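IWS1 (Encephalitozoon cuniculi, PDB 2XPP) probably acts as a nuclear transcription factor that takes part in the regulation of transcription by RNA polymerase II. Local coordinates at residues A[14-17]-A[18-22]; A[41-44]-A[45-49]; A[65-68]-A[69-73]; A[79-82]-A[83-87]; A[107-110]-A[111-114]. All coordinates share one frame; numbering follows the deposited sequence.

How the contacts relate
The five contacts are local ones and follow one another along the chain. Contacts 1, 2 and 5 lie on helices 5-30, 36-48 and 106-115. Contact 3 is at the end of helix 62-70 and contact 4 at the start of helix 81-92. Contact 3, centred about 6 Å from the chain's centre, touches all four others. Contacts 1 and 5 lie on opposite sides of the chain's centre, with their own centres about 21 Å apart. Contact 2 touches contact 1 through Arg-16 and Glu-43, and contact 4 through Asp-46 and Arg-86. Contacts 3, 4 and 5 fall in the TFIIS N-terminal homology region. Helix 62-70 thus sits mid-bundle, touching the other four helices.

Contact 1: A[14-17]-A[18-22]; sequences KKRM and QDILK
OD2 of Asp-19 takes a salt bridge from NZ of Lys-15 at 2.9 Å. The carboxylate uses its syn lone pair, on the side of its other oxygen. The lysine chain runs extended to CE and bends only at the last torsion (chi4 -33°), which turns NZ back to the acid one turn on. CG of Lys-15 also passes 3.7 Å from OD2 of Asp-19. One step earlier, Lys-14 and Gln-18 cross at an angle, with CE of Lys-14 3.5 Å from NE2 of Gln-18. This is carbon against amide; the polar ends of both residues go to the carboxylate of Glu-65 on helix 62-70. Ile-20 lies alongside Arg-16, its CD1 4.0 Å from the arginine CG. The guanidinium reaches on to Asn-40 and Glu-43 of helix 36-48. Regular i to i+4 backbone bonds run beneath these pairs, such as Leu-21 N to Met-17 O at 3.0 Å. That carbonyl also accepts from NE1 of Trp-69. The 15-19 pair is therefore a surface ion pair within one helix, while Lys-14, Arg-16 and Gln-18 spend their polar ends on tying helix 5-30 to its neighbours.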
loop_
_atom_site.group_PDB
_atom_site.type_symbol
_atom_site.label_atom_id
_atom_site.label_comp_id
_atom_site.label_asym_id
_atom_site.label_seq_id
_atom_site.Cartn_x
_atom_site.Cartn_y
_atom_site.Cartn_z
ATOM N N LYS A 14 7.787 6.677 -9.247
ATOM C CA LYS A 14 6.942 5.520 -9.543
ATOM C C LYS A 14 7.793 4.422 -10.202
ATOM O O LYS A 14 7.774 3.270 -9.753
ATOM C CB LYS A 14 5.797 5.943 -10.461
ATOM C CG LYS A 14 4.758 4.798 -10.715
ATOM C CD LYS A 14 3.673 5.229 -11.706
ATOM C CE LYS A 14 2.715 4.059 -12.012
ATOM N NZ LYS A 14 1.702 3.984 -10.906
ATOM N N LYS A 15 8.576 4.783 -11.217
ATOM C CA LYS A 15 9.410 3.801 -11.921
ATOM C C LYS A 15 10.478 3.215 -10.988
ATOM O O LYS A 15 10.776 1.998 -11.048
ATOM C CB LYS A 15 10.052 4.450 -13.155
ATOM C CG LYS A 15 11.031 3.524 -13.909
ATOM C CD LYS A 15 11.688 4.226 -15.101
ATOM C CE LYS A 15 12.232 3.232 -16.133
ATOM N NZ LYS A 15 12.720 1.973 -15.501
ATOM N N ARG A 16 11.024 4.053 -10.115
ATOM C CA ARG A 16 12.017 3.567 -9.168
ATOM C C ARG A 16 11.424 2.496 -8.240
ATOM O O ARG A 16 12.046 1.432 -8.008
ATOM C CB ARG A 16 12.569 4.708 -8.344
ATOM C CG ARG A 16 13.726 4.301 -7.463
ATOM C CD ARG A 16 14.304 5.533 -6.767
ATOM N NE ARG A 16 15.235 5.098 -5.736
ATOM C CZ ARG A 16 15.711 5.877 -4.774
ATOM N NH1 ARG A 16 15.356 7.174 -4.710
ATOM N NH2 ARG A 16 16.554 5.354 -3.887
ATOM N N MET A 17 10.206 2.758 -7.747
ATOM C CA MET A 17 9.534 1.828 -6.839
ATOM C C MET A 17 9.193 0.550 -7.567
ATOM O O MET A 17 9.382 -0.537 -6.995
ATOM C CB MET A 17 8.265 2.436 -6.272
ATOM C CG MET A 17 8.592 3.426 -5.187
ATOM S SD MET A 17 7.082 4.002 -4.327
ATOM C CE MET A 17 6.905 2.659 -3.130
ATOM N N GLN A 18 8.764 0.670 -8.835
ATOM C CA GLN A 18 8.467 -0.501 -9.658
ATOM C C GLN A 18 9.704 -1.367 -9.862
ATOM O O GLN A 18 9.628 -2.593 -9.782
ATOM C CB GLN A 18 7.960 -0.085 -11.052
ATOM C CG GLN A 18 6.522 0.426 -11.053
ATOM C CD GLN A 18 6.103 0.951 -12.420
ATOM O OE1 GLN A 18 6.938 1.048 -13.339
ATOM N NE2 GLN A 18 4.827 1.302 -12.565
ATOM N N ASP A 19 10.814 -0.723 -10.185
ATOM C CA ASP A 19 12.031 -1.461 -10.500
ATOM C C ASP A 19 12.524 -2.224 -9.259
ATOM O O ASP A 19 12.954 -3.401 -9.364
ATOM C CB ASP A 19 13.106 -0.521 -11.062
ATOM C CG ASP A 19 12.768 -0.034 -12.480
ATOM O OD1 ASP A 19 11.855 -0.612 -13.110
ATOM O OD2 ASP A 19 13.419 0.934 -12.936
ATOM N N ILE A 20 12.452 -1.565 -8.107
ATOM C CA ILE A 20 12.917 -2.208 -6.860
ATOM C C ILE A 20 12.031 -3.411 -6.536
ATOM O O ILE A 20 12.524 -4.493 -6.139
ATOM C CB ILE A 20 12.927 -1.205 -5.703
ATOM C CG1 ILE A 20 14.040 -0.175 -5.916
ATOM C CG2 ILE A 20 13.050 -1.956 -4.334
ATOM C CD1 ILE A 20 13.852 1.108 -5.046
ATOM N N LEU A 21 10.723 -3.242 -6.689
ATOM C CA LEU A 21 9.793 -4.328 -6.384
ATOM C C LEU A 21 10.080 -5.504 -7.311
ATOM O O LEU A 21 10.170 -6.640 -6.818
ATOM C CB LEU A 21 8.325 -3.847 -6.486
ATOM C CG LEU A 21 7.243 -4.906 -6.283
ATOM C CD1 LEU A 21 7.319 -5.474 -4.872
ATOM C CD2 LEU A 21 5.948 -4.221 -6.494
ATOM N N LYS A 22 10.184 -5.256 -8.634
ATOM C CA LYS A 22 10.400 -6.349 -9.603
ATOM C C LYS A 22 11.672 -7.121 -9.301
ATOM O O LYS A 22 11.675 -8.365 -9.399
ATOM C CB LYS A 22 10.445 -5.787 -11.047
ATOM C CG LYS A 22 9.023 -5.332 -11.449
ATOM C CD LYS A 22 8.968 -4.665 -12.843
ATOM C CE LYS A 22 7.550 -4.138 -13.139
ATOM N NZ LYS A 22 7.397 -3.820 -14.625
#

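Contact 2: A[41-44]-A[45-49]; sequences VEEI and SDILM
Residues 41-48 lie on helix 36-48, which is kinked where the N of Glu-42 and of Glu-43 has no bond to the turn before. Successive i to i+4 bonds join the two segments. Ser-45 N donates to Val-41 O at 2.8 Å, and Leu-48 N to Ile-44 O at 2.9 Å with an N-H...O angle of 161°. Met-49 N bonds to Asp-46 O and weakly to Ser-45 O. The side chain of Ser-45 folds back on the turn before it. With chi1 at 69°, its OG sits between the backbone N and the carbonyl carbon, 2.8 Å from Val-41 O and 3.0 Å from Glu-42 O. Both carbonyls can accept its single proton, and which one does is not settled. The same OG is met by NE of Arg-86 on helix 81-92. Arg-86 also forms a salt bridge with Asp-46, so this polar seam joins two helices of the all-helical fold. The apolar side is carried by Ile-44 and Leu-48, which lie side by side and point the same way. CG2 of Ile-44 is 3.9 Å from CD1 of Leu-48. Ile-44 packs on Trp-69 of helix 62-70 and on Ile-20 of helix 5-30, and Leu-48 on Ile-62. Near the surface, CD1 of Ile-47 comes 4.3 Å from OE2 of Glu-43, whose carboxylate is paired with Arg-16.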
loop_
_atom_site.group_PDB
_atom_site.type_symbol
_atom_site.label_atom_id
_atom_site.label_comp_id
_atom_site.label_asym_id
_atom_site.label_seq_id
_atom_site.Cartn_x
_atom_site.Cartn_y
_atom_site.Cartn_z
ATOM N N VAL A 41 13.763 2.048 1.435
ATOM C CA VAL A 41 12.482 2.475 1.998
ATOM C C VAL A 41 12.568 3.831 2.723
ATOM O O VAL A 41 11.608 4.625 2.626
ATOM C CB VAL A 41 11.782 1.408 2.908
ATOM C CG1 VAL A 41 12.560 1.102 4.194
ATOM C CG2 VAL A 41 10.351 1.825 3.214
ATOM N N GLU A 42 13.651 4.077 3.452
ATOM C CA GLU A 42 13.741 5.340 4.233
ATOM C C GLU A 42 13.788 6.538 3.293
ATOM O O GLU A 42 13.009 7.496 3.452
ATOM C CB GLU A 42 14.920 5.318 5.195
ATOM C CG GLU A 42 14.628 4.462 6.433
ATOM C CD GLU A 42 15.760 4.477 7.513
ATOM O OE1 GLU A 42 16.904 4.958 7.245
ATOM O OE2 GLU A 42 15.498 3.995 8.650
ATOM N N GLU A 43 14.613 6.436 2.271
ATOM C CA GLU A 43 14.714 7.505 1.274
ATOM C C GLU A 43 13.437 7.720 0.494
ATOM O O GLU A 43 12.959 8.860 0.371
ATOM C CB GLU A 43 15.822 7.220 0.270
ATOM C CG GLU A 43 16.042 8.384 -0.682
ATOM C CD GLU A 43 16.949 8.050 -1.857
ATOM O OE1 GLU A 43 17.764 7.094 -1.765
ATOM O OE2 GLU A 43 16.848 8.776 -2.869
ATOM N N ILE A 44 12.896 6.629 -0.053
ATOM C CA ILE A 44 11.682 6.723 -0.856
ATOM C C ILE A 44 10.497 7.214 -0.009
ATOM O O ILE A 44 9.690 8.026 -0.476
ATOM C CB ILE A 44 11.401 5.402 -1.595
ATOM C CG1 ILE A 44 12.448 5.230 -2.714
ATOM C CG2 ILE A 44 9.930 5.362 -2.161
ATOM C CD1 ILE A 44 12.390 3.920 -3.430
ATOM N N SER A 45 10.376 6.703 1.213
ATOM C CA SER A 45 9.270 7.117 2.078
ATOM C C SER A 45 9.323 8.627 2.413
ATOM O O SER A 45 8.288 9.300 2.477
ATOM C CB SER A 45 9.186 6.239 3.327
ATOM O OG SER A 45 10.292 6.466 4.213
ATOM N N ASP A 46 10.516 9.145 2.616
ATOM C CA ASP A 46 10.696 10.582 2.811
ATOM C C ASP A 46 10.166 11.376 1.619
ATOM O O ASP A 46 9.478 12.378 1.809
ATOM C CB ASP A 46 12.155 10.926 3.080
ATOM C CG ASP A 46 12.572 10.606 4.516
ATOM O OD1 ASP A 46 11.755 10.041 5.292
ATOM O OD2 ASP A 46 13.723 10.909 4.867
ATOM N N ILE A 47 10.463 10.934 0.398
ATOM C CA ILE A 47 9.924 11.590 -0.793
ATOM C C ILE A 47 8.400 11.447 -0.906
ATOM O O ILE A 47 7.711 12.415 -1.252
ATOM C CB ILE A 47 10.594 11.081 -2.083
ATOM C CG1 ILE A 47 12.104 11.309 -1.999
ATOM C CG2 ILE A 47 9.948 11.710 -3.324
ATOM C CD1 ILE A 47 12.897 10.545 -3.043
ATOM N N LEU A 48 7.886 10.261 -0.619
ATOM C CA LEU A 48 6.454 10.011 -0.680
ATOM C C LEU A 48 5.686 10.889 0.286
ATOM O O LEU A 48 4.464 11.066 0.118
ATOM C CB LEU A 48 6.156 8.553 -0.376
ATOM C CG LEU A 48 6.596 7.525 -1.411
ATOM C CD1 LEU A 48 6.333 6.166 -0.801
ATOM C CD2 LEU A 48 5.807 7.697 -2.732
ATOM N N MET A 49 6.387 11.424 1.282
ATOM C CA MET A 49 5.755 12.325 2.278
ATOM C C MET A 49 5.630 13.793 1.818
ATOM O O MET A 49 5.042 14.608 2.530
ATOM C CB MET A 49 6.541 12.330 3.620
ATOM C CG MET A 49 6.709 10.975 4.291
ATOM S SD MET A 49 5.284 10.611 5.279
ATOM C CE MET A 49 5.923 9.332 6.302
#

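Contact 3: A[65-68]-A[69-73]; sequences EIKG and WLEPL
The helix ends here: Trp-69 N still makes a good i to i+4 bond to Glu-65 O (2.9 Å), but Glu-71, the first residue to leave helical angles, has only weak bonds to Lys-67 O and Gly-68 O. Two waters carry on from the last turn. One donates to Gly-68 O and Glu-71 O, each at 2.7 Å, and the other to Gly-68 O and Pro-72 O, although further acceptors compete for their protons. Glu-71 crosses Lys-67 at an angle. Its OE2 lies 3.5 Å from CE of Lys-67 and 4.3 Å from NZ, too far for a salt bridge. Lys-67 NZ instead bonds to Ser-104 O, and Glu-71 OE2 to an aromatic side chain of the chain of another protein. Ile-66 and Leu-70 lie alongside each other, and CG2 of Ile-66 is 4.1 Å from CD1 of Leu-70. CD1 of the indole of Trp-69 stays 3.3 Å from Glu-65 O. Around the contact, Ile-66 and Leu-70 pack on Leu-91 of helix 81-92, and Leu-70 O accepts from Tyr-113 OH of helix 106-115. Trp-69 reaches Ile-20 of helix 5-30 and Ile-44 of helix 36-48, so helix 62-70 is wedged among four others.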
loop_
_atom_site.group_PDB
_atom_site.type_symbol
_atom_site.label_atom_id
_atom_site.label_comp_id
_atom_site.label_asym_id
_atom_site.label_seq_id
_atom_site.Cartn_x
_atom_site.Cartn_y
_atom_site.Cartn_z
ATOM N N GLU A 65 2.109 1.124 -6.476
ATOM C CA GLU A 65 3.483 0.715 -6.086
ATOM C C GLU A 65 3.556 0.537 -4.572
ATOM O O GLU A 65 4.204 -0.399 -4.081
ATOM C CB GLU A 65 4.540 1.750 -6.519
ATOM C CG GLU A 65 4.853 1.594 -8.025
ATOM C CD GLU A 65 3.662 1.909 -8.911
ATOM O OE1 GLU A 65 2.929 2.910 -8.669
ATOM O OE2 GLU A 65 3.437 1.153 -9.875
ATOM N N ILE A 66 2.876 1.422 -3.829
ATOM C CA ILE A 66 2.854 1.269 -2.362
ATOM C C ILE A 66 2.215 -0.089 -1.990
ATOM O O ILE A 66 2.779 -0.854 -1.177
ATOM C CB ILE A 66 2.179 2.433 -1.660
ATOM C CG1 ILE A 66 3.071 3.683 -1.825
ATOM C CG2 ILE A 66 2.033 2.114 -0.146
ATOM C CD1 ILE A 66 2.299 5.007 -1.392
ATOM N N LYS A 67 1.064 -0.382 -2.601
ATOM C CA LYS A 67 0.398 -1.689 -2.457
ATOM C C LYS A 67 1.365 -2.843 -2.766
ATOM O O LYS A 67 1.474 -3.784 -1.989
ATOM C CB LYS A 67 -0.769 -1.779 -3.415
ATOM C CG LYS A 67 -1.506 -3.148 -3.407
ATOM C CD LYS A 67 -2.622 -3.123 -4.442
ATOM C CE LYS A 67 -3.449 -4.362 -4.349
ATOM N NZ LYS A 67 -4.328 -4.393 -5.585
ATOM N N GLY A 68 2.023 -2.770 -3.919
ATOM C CA GLY A 68 3.015 -3.813 -4.305
ATOM C C GLY A 68 4.085 -4.047 -3.265
ATOM O O GLY A 68 4.460 -5.212 -2.975
ATOM N N TRP A 69 4.654 -2.972 -2.761
ATOM C CA TRP A 69 5.686 -3.077 -1.707
ATOM C C TRP A 69 5.156 -3.706 -0.406
ATOM O O TRP A 69 5.940 -4.323 0.362
ATOM C CB TRP A 69 6.282 -1.708 -1.404
ATOM C CG TRP A 69 7.359 -1.213 -2.374
ATOM C CD1 TRP A 69 7.345 -1.212 -3.746
ATOM C CD2 TRP A 69 8.588 -0.586 -1.986
ATOM N NE1 TRP A 69 8.517 -0.649 -4.229
ATOM C CE2 TRP A 69 9.283 -0.250 -3.165
ATOM C CE3 TRP A 69 9.182 -0.311 -0.739
ATOM C CZ2 TRP A 69 10.550 0.383 -3.140
ATOM C CZ3 TRP A 69 10.426 0.300 -0.709
ATOM C CH2 TRP A 69 11.096 0.629 -1.913
ATOM N N LEU A 70 3.866 -3.548 -0.128
ATOM C CA LEU A 70 3.257 -4.138 1.108
ATOM C C LEU A 70 2.795 -5.585 0.909
ATOM O O LEU A 70 2.522 -6.318 1.875
ATOM C CB LEU A 70 2.039 -3.295 1.482
ATOM C CG LEU A 70 2.385 -1.886 2.050
ATOM C CD1 LEU A 70 1.069 -1.090 2.185
ATOM C CD2 LEU A 70 3.077 -1.993 3.441
ATOM N N GLU A 71 2.661 -5.977 -0.342
ATOM C CA GLU A 71 2.143 -7.322 -0.677
ATOM C C GLU A 71 3.119 -8.454 -0.352
ATOM O O GLU A 71 4.370 -8.190 -0.218
ATOM C CB GLU A 71 1.726 -7.367 -2.137
ATOM C CG GLU A 71 0.372 -6.712 -2.338
ATOM C CD GLU A 71 -0.076 -6.770 -3.796
ATOM O OE1 GLU A 71 0.776 -6.615 -4.714
ATOM O OE2 GLU A 71 -1.274 -7.047 -4.055
ATOM N N PRO A 72 2.597 -9.684 -0.187
ATOM C CA PRO A 72 3.542 -10.796 0.064
ATOM C C PRO A 72 4.525 -10.967 -1.096
ATOM O O PRO A 72 4.205 -10.675 -2.254
ATOM C CB PRO A 72 2.652 -12.039 0.122
ATOM C CG PRO A 72 1.251 -11.481 0.349
ATOM C CD PRO A 72 1.200 -10.157 -0.291
ATOM N N LEU A 73 5.695 -11.429 -0.747
ATOM C CA LEU A 73 6.649 -11.949 -1.728
ATOM C C LEU A 73 6.130 -13.221 -2.447
ATOM O O LEU A 73 5.201 -13.894 -1.956
ATOM C CB LEU A 73 7.980 -12.273 -1.032
ATOM C CG LEU A 73 8.677 -10.923 -0.874
ATOM C CD1 LEU A 73 8.311 -10.203 0.426
ATOM C CD2 LEU A 73 10.156 -11.002 -1.106
HETATM O O HOH W 1 6.181 -6.942 -1.738
HETATM O O HOH W 2 5.015 -8.246 -3.821
#

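Contact 4: A[79-82]-A[83-87]; sequences PNIK and IRKRL
Arg-84 turns back over the start of its own helix, against Ile-81 and Pro-79. CB of Arg-84 lies 3.6 Å from Ile-81 O. CG and CD then run past Pro-79 O, with CD of Arg-84 at 3.5 Å. A bend at chi3 (-46°) swings the guanidinium round, and Arg-84 NH1 donates to Pro-79 O at 2.7 Å. The oxygen lies close to the guanidinium plane, and the bond runs nearly along the C=O axis. CG1 of Ile-81 covers one face of the group, 3.4 Å from NH2 of Arg-84 and offset toward the rim. NE goes to Glu-119 in a salt bridge. The helix start is closed by Asn-80 at the N-cap: its OD1 accepts from Lys-82 N at 2.8 Å, in the carbonyl plane. On the inner side, CD1 of Ile-83 packs 4.0 Å from CB of Pro-79. Lys-85 crosses Ile-81, with its CE 3.9 Å from CD1 of Ile-81, and its NZ pairs with Glu-122. Helix 81-92 therefore begins between several neighbours. Pro-79 and Arg-84 touch Tyr-113 of helix 106-115, Lys-82 and Ile-83 meet helix 36-48, and Leu-87 packs on Trp-69 and Leu-70 of helix 62-70.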
loop_
_atom_site.group_PDB
_atom_site.type_symbol
_atom_site.label_atom_id
_atom_site.label_comp_id
_atom_site.label_asym_id
_atom_site.label_seq_id
_atom_site.Cartn_x
_atom_site.Cartn_y
_atom_site.Cartn_z
ATOM N N PRO A 79 7.077 -8.659 3.551
ATOM C CA PRO A 79 8.240 -7.771 3.628
ATOM C C PRO A 79 8.631 -7.451 5.045
ATOM O O PRO A 79 7.781 -7.530 5.961
ATOM C CB PRO A 79 7.766 -6.482 2.950
ATOM C CG PRO A 79 6.372 -6.688 2.566
ATOM C CD PRO A 79 5.913 -8.052 2.877
ATOM N N ASN A 80 9.915 -7.110 5.222
ATOM C CA ASN A 80 10.471 -6.731 6.511
ATOM C C ASN A 80 9.575 -5.711 7.219
ATOM O O ASN A 80 9.014 -4.812 6.563
ATOM C CB ASN A 80 11.863 -6.117 6.289
ATOM C CG ASN A 80 12.581 -5.873 7.535
ATOM O OD1 ASN A 80 12.188 -5.035 8.363
ATOM N ND2 ASN A 80 13.703 -6.619 7.729
ATOM N N ILE A 81 9.397 -5.906 8.525
ATOM C CA ILE A 81 8.427 -5.081 9.291
ATOM C C ILE A 81 8.783 -3.569 9.177
ATOM O O ILE A 81 7.905 -2.680 9.342
ATOM C CB ILE A 81 8.336 -5.567 10.780
ATOM C CG1 ILE A 81 7.026 -5.033 11.422
ATOM C CG2 ILE A 81 9.580 -5.186 11.565
ATOM C CD1 ILE A 81 6.782 -5.500 12.797
ATOM N N LYS A 82 10.052 -3.258 8.913
ATOM C CA LYS A 82 10.405 -1.816 8.787
ATOM C C LYS A 82 9.698 -1.200 7.577
ATOM O O LYS A 82 9.223 -0.042 7.626
ATOM C CB LYS A 82 11.910 -1.637 8.716
ATOM C CG LYS A 82 12.327 -0.218 8.302
ATOM C CD LYS A 82 13.801 -0.023 8.569
ATOM C CE LYS A 82 14.413 1.058 7.692
ATOM N NZ LYS A 82 15.172 0.461 6.506
ATOM N N ILE A 83 9.588 -1.972 6.487
ATOM C CA ILE A 83 8.819 -1.575 5.325
ATOM C C ILE A 83 7.318 -1.443 5.599
ATOM O O ILE A 83 6.677 -0.430 5.220
ATOM C CB ILE A 83 9.034 -2.560 4.148
ATOM C CG1 ILE A 83 10.544 -2.669 3.863
ATOM C CG2 ILE A 83 8.139 -2.151 2.947
ATOM C CD1 ILE A 83 10.904 -4.009 3.213
ATOM N N ARG A 84 6.780 -2.437 6.293
ATOM C CA ARG A 84 5.361 -2.464 6.666
ATOM C C ARG A 84 5.030 -1.209 7.474
ATOM O O ARG A 84 4.046 -0.504 7.176
ATOM C CB ARG A 84 5.041 -3.727 7.454
ATOM C CG ARG A 84 5.367 -4.961 6.588
ATOM C CD ARG A 84 4.672 -6.236 7.016
ATOM N NE ARG A 84 4.664 -6.590 8.441
ATOM C CZ ARG A 84 5.510 -7.469 9.007
ATOM N NH1 ARG A 84 6.498 -7.990 8.296
ATOM N NH2 ARG A 84 5.399 -7.806 10.292
ATOM N N LYS A 85 5.836 -0.935 8.483
ATOM C CA LYS A 85 5.564 0.226 9.362
ATOM C C LYS A 85 5.677 1.529 8.598
ATOM O O LYS A 85 4.776 2.398 8.685
ATOM C CB LYS A 85 6.532 0.237 10.529
ATOM C CG LYS A 85 6.149 -0.814 11.501
ATOM C CD LYS A 85 7.094 -0.747 12.666
ATOM C CE LYS A 85 6.574 -1.671 13.714
ATOM N NZ LYS A 85 7.449 -1.593 14.912
ATOM N N ARG A 86 6.755 1.683 7.847
ATOM C CA ARG A 86 7.013 2.977 7.235
ATOM C C ARG A 86 5.993 3.328 6.135
ATOM O O ARG A 86 5.549 4.463 6.076
ATOM C CB ARG A 86 8.386 2.998 6.654
ATOM C CG ARG A 86 8.718 4.344 6.101
ATOM C CD ARG A 86 8.951 5.374 7.243
ATOM N NE ARG A 86 9.334 6.634 6.629
ATOM C CZ ARG A 86 8.987 7.843 7.038
ATOM N NH1 ARG A 86 8.226 8.003 8.118
ATOM N NH2 ARG A 86 9.409 8.894 6.351
ATOM N N LEU A 87 5.619 2.346 5.330
ATOM C CA LEU A 87 4.602 2.563 4.281
ATOM C C LEU A 87 3.228 2.811 4.864
ATOM O O LEU A 87 2.475 3.583 4.291
ATOM C CB LEU A 87 4.577 1.487 3.191
ATOM C CG LEU A 87 5.866 1.548 2.334
ATOM C CD1 LEU A 87 5.731 0.450 1.287
ATOM C CD2 LEU A 87 6.074 2.919 1.680
#

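Contact 5: A[107-110]-A[111-114]; sequences GKIV and YFYS
Gly-107 O accepts from Tyr-111 N at 2.7 Å, the first of four i to i+4 bonds that join the two segments. CB of Tyr-111 is 3.1 Å from Gly-107 O. Next comes Lys-108, whose carbonyl O takes Phe-112 N at 3.1 Å. Its side chain points away from the later turn and packs on the backbone of the chain of another protein. Ile-109 carries most of the side-chain contact. Its CG1 lies anti to the backbone N (chi1 -169°), and the further bend at chi2 (60°) brings CD1 between two rings of the next turn. CG1 of Ile-109 meets CE2 of Tyr-113 at 3.6 Å, and CD1 of Ile-109 approaches CD2 of Phe-112 at 4.1 Å. The isoleucine crosses both side chains at an angle. Helix 106-115 belongs to the TFIIS-like helical bundle, and Ile-109 stands where it meets helix 62-70, packing on Lys-67 and Leu-70. CD2 of the Tyr-113 ring lies 3.2 Å from Ile-109 O, and the Tyr-113 hydroxyl bonds to Leu-70 O. The same ring packs on Arg-84 and Leu-88 of helix 81-92 and on Val-123 and Ala-127 of helix 121-138. Ile-109 packs on an aromatic and Phe-112 on an apolar side chain of that other protein's chain. Val-110 closes the segment. Its O accepts from Ser-114 N, and its side chain faces Leu-88, Leu-91 and Trp-134. Ser-114 OG donates back to Tyr-111 O at 2.7 Å.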
loop_
_atom_site.group_PDB
_atom_site.type_symbol
_atom_site.label_atom_id
_atom_site.label_comp_id
_atom_site.label_asym_id
_atom_site.label_seq_id
_atom_site.Cartn_x
_atom_site.Cartn_y
_atom_site.Cartn_z
ATOM N N GLY A 107 -6.517 -0.611 -0.351
ATOM C CA GLY A 107 -7.320 -1.007 0.782
ATOM C C GLY A 107 -7.287 -2.504 1.081
ATOM O O GLY A 107 -7.399 -2.897 2.255
ATOM N N LYS A 108 -7.138 -3.321 0.042
ATOM C CA LYS A 108 -7.218 -4.771 0.218
ATOM C C LYS A 108 -6.015 -5.277 0.990
ATOM O O LYS A 108 -6.174 -6.126 1.855
ATOM C CB LYS A 108 -7.387 -5.487 -1.103
ATOM C CG LYS A 108 -8.742 -5.119 -1.695
ATOM C CD LYS A 108 -8.842 -5.491 -3.085
ATOM C CE LYS A 108 -10.222 -5.164 -3.608
ATOM N NZ LYS A 108 -10.264 -5.637 -4.978
ATOM N N ILE A 109 -4.830 -4.765 0.675
ATOM C CA ILE A 109 -3.626 -5.202 1.438
ATOM C C ILE A 109 -3.616 -4.599 2.842
ATOM O O ILE A 109 -3.275 -5.286 3.804
ATOM C CB ILE A 109 -2.281 -4.975 0.684
ATOM C CG1 ILE A 109 -1.106 -5.695 1.414
ATOM C CG2 ILE A 109 -1.931 -3.459 0.524
ATOM C CD1 ILE A 109 -1.234 -7.236 1.571
ATOM N N VAL A 110 -4.061 -3.347 2.972
ATOM C CA VAL A 110 -4.136 -2.759 4.316
ATOM C C VAL A 110 -5.163 -3.505 5.172
ATOM O O VAL A 110 -4.907 -3.745 6.363
ATOM C CB VAL A 110 -4.421 -1.246 4.253
ATOM C CG1 VAL A 110 -4.648 -0.672 5.694
ATOM C CG2 VAL A 110 -3.237 -0.522 3.499
ATOM N N TYR A 111 -6.295 -3.890 4.551
ATOM C CA TYR A 111 -7.288 -4.675 5.238
ATOM C C TYR A 111 -6.651 -5.983 5.739
ATOM O O TYR A 111 -6.864 -6.391 6.903
ATOM C CB TYR A 111 -8.549 -4.902 4.390
ATOM C CG TYR A 111 -9.579 -5.638 5.213
ATOM C CD1 TYR A 111 -10.364 -4.956 6.155
ATOM C CD2 TYR A 111 -9.674 -7.033 5.138
ATOM C CE1 TYR A 111 -11.272 -5.635 6.955
ATOM C CE2 TYR A 111 -10.574 -7.729 5.941
ATOM C CZ TYR A 111 -11.377 -7.018 6.833
ATOM O OH TYR A 111 -12.288 -7.707 7.614
ATOM N N PHE A 112 -5.845 -6.628 4.873
ATOM C CA PHE A 112 -5.209 -7.853 5.303
ATOM C C PHE A 112 -4.285 -7.622 6.516
ATOM O O PHE A 112 -4.273 -8.421 7.465
ATOM C CB PHE A 112 -4.443 -8.516 4.150
ATOM C CG PHE A 112 -3.687 -9.740 4.603
ATOM C CD1 PHE A 112 -4.376 -10.889 5.046
ATOM C CD2 PHE A 112 -2.320 -9.706 4.644
ATOM C CE1 PHE A 112 -3.651 -12.031 5.507
ATOM C CE2 PHE A 112 -1.593 -10.815 5.105
ATOM C CZ PHE A 112 -2.252 -11.953 5.539
ATOM N N TYR A 113 -3.547 -6.516 6.510
ATOM C CA TYR A 113 -2.659 -6.223 7.618
ATOM C C TYR A 113 -3.467 -6.121 8.900
ATOM O O TYR A 113 -2.977 -6.548 9.957
ATOM C CB TYR A 113 -1.903 -4.928 7.391
ATOM C CG TYR A 113 -0.649 -5.064 6.532
ATOM C CD1 TYR A 113 0.498 -4.321 6.856
ATOM C CD2 TYR A 113 -0.600 -5.905 5.397
ATOM C CE1 TYR A 113 1.681 -4.410 6.070
ATOM C CE2 TYR A 113 0.597 -6.007 4.617
ATOM C CZ TYR A 113 1.714 -5.262 4.982
ATOM O OH TYR A 113 2.888 -5.313 4.262
ATOM N N SER A 114 -4.673 -5.555 8.809
ATOM C CA SER A 114 -5.511 -5.322 9.995
ATOM C C SER A 114 -6.040 -6.624 10.603
ATOM O O SER A 114 -6.469 -6.631 11.766
ATOM C CB SER A 114 -6.667 -4.350 9.698
ATOM O OG SER A 114 -7.752 -4.923 8.938
#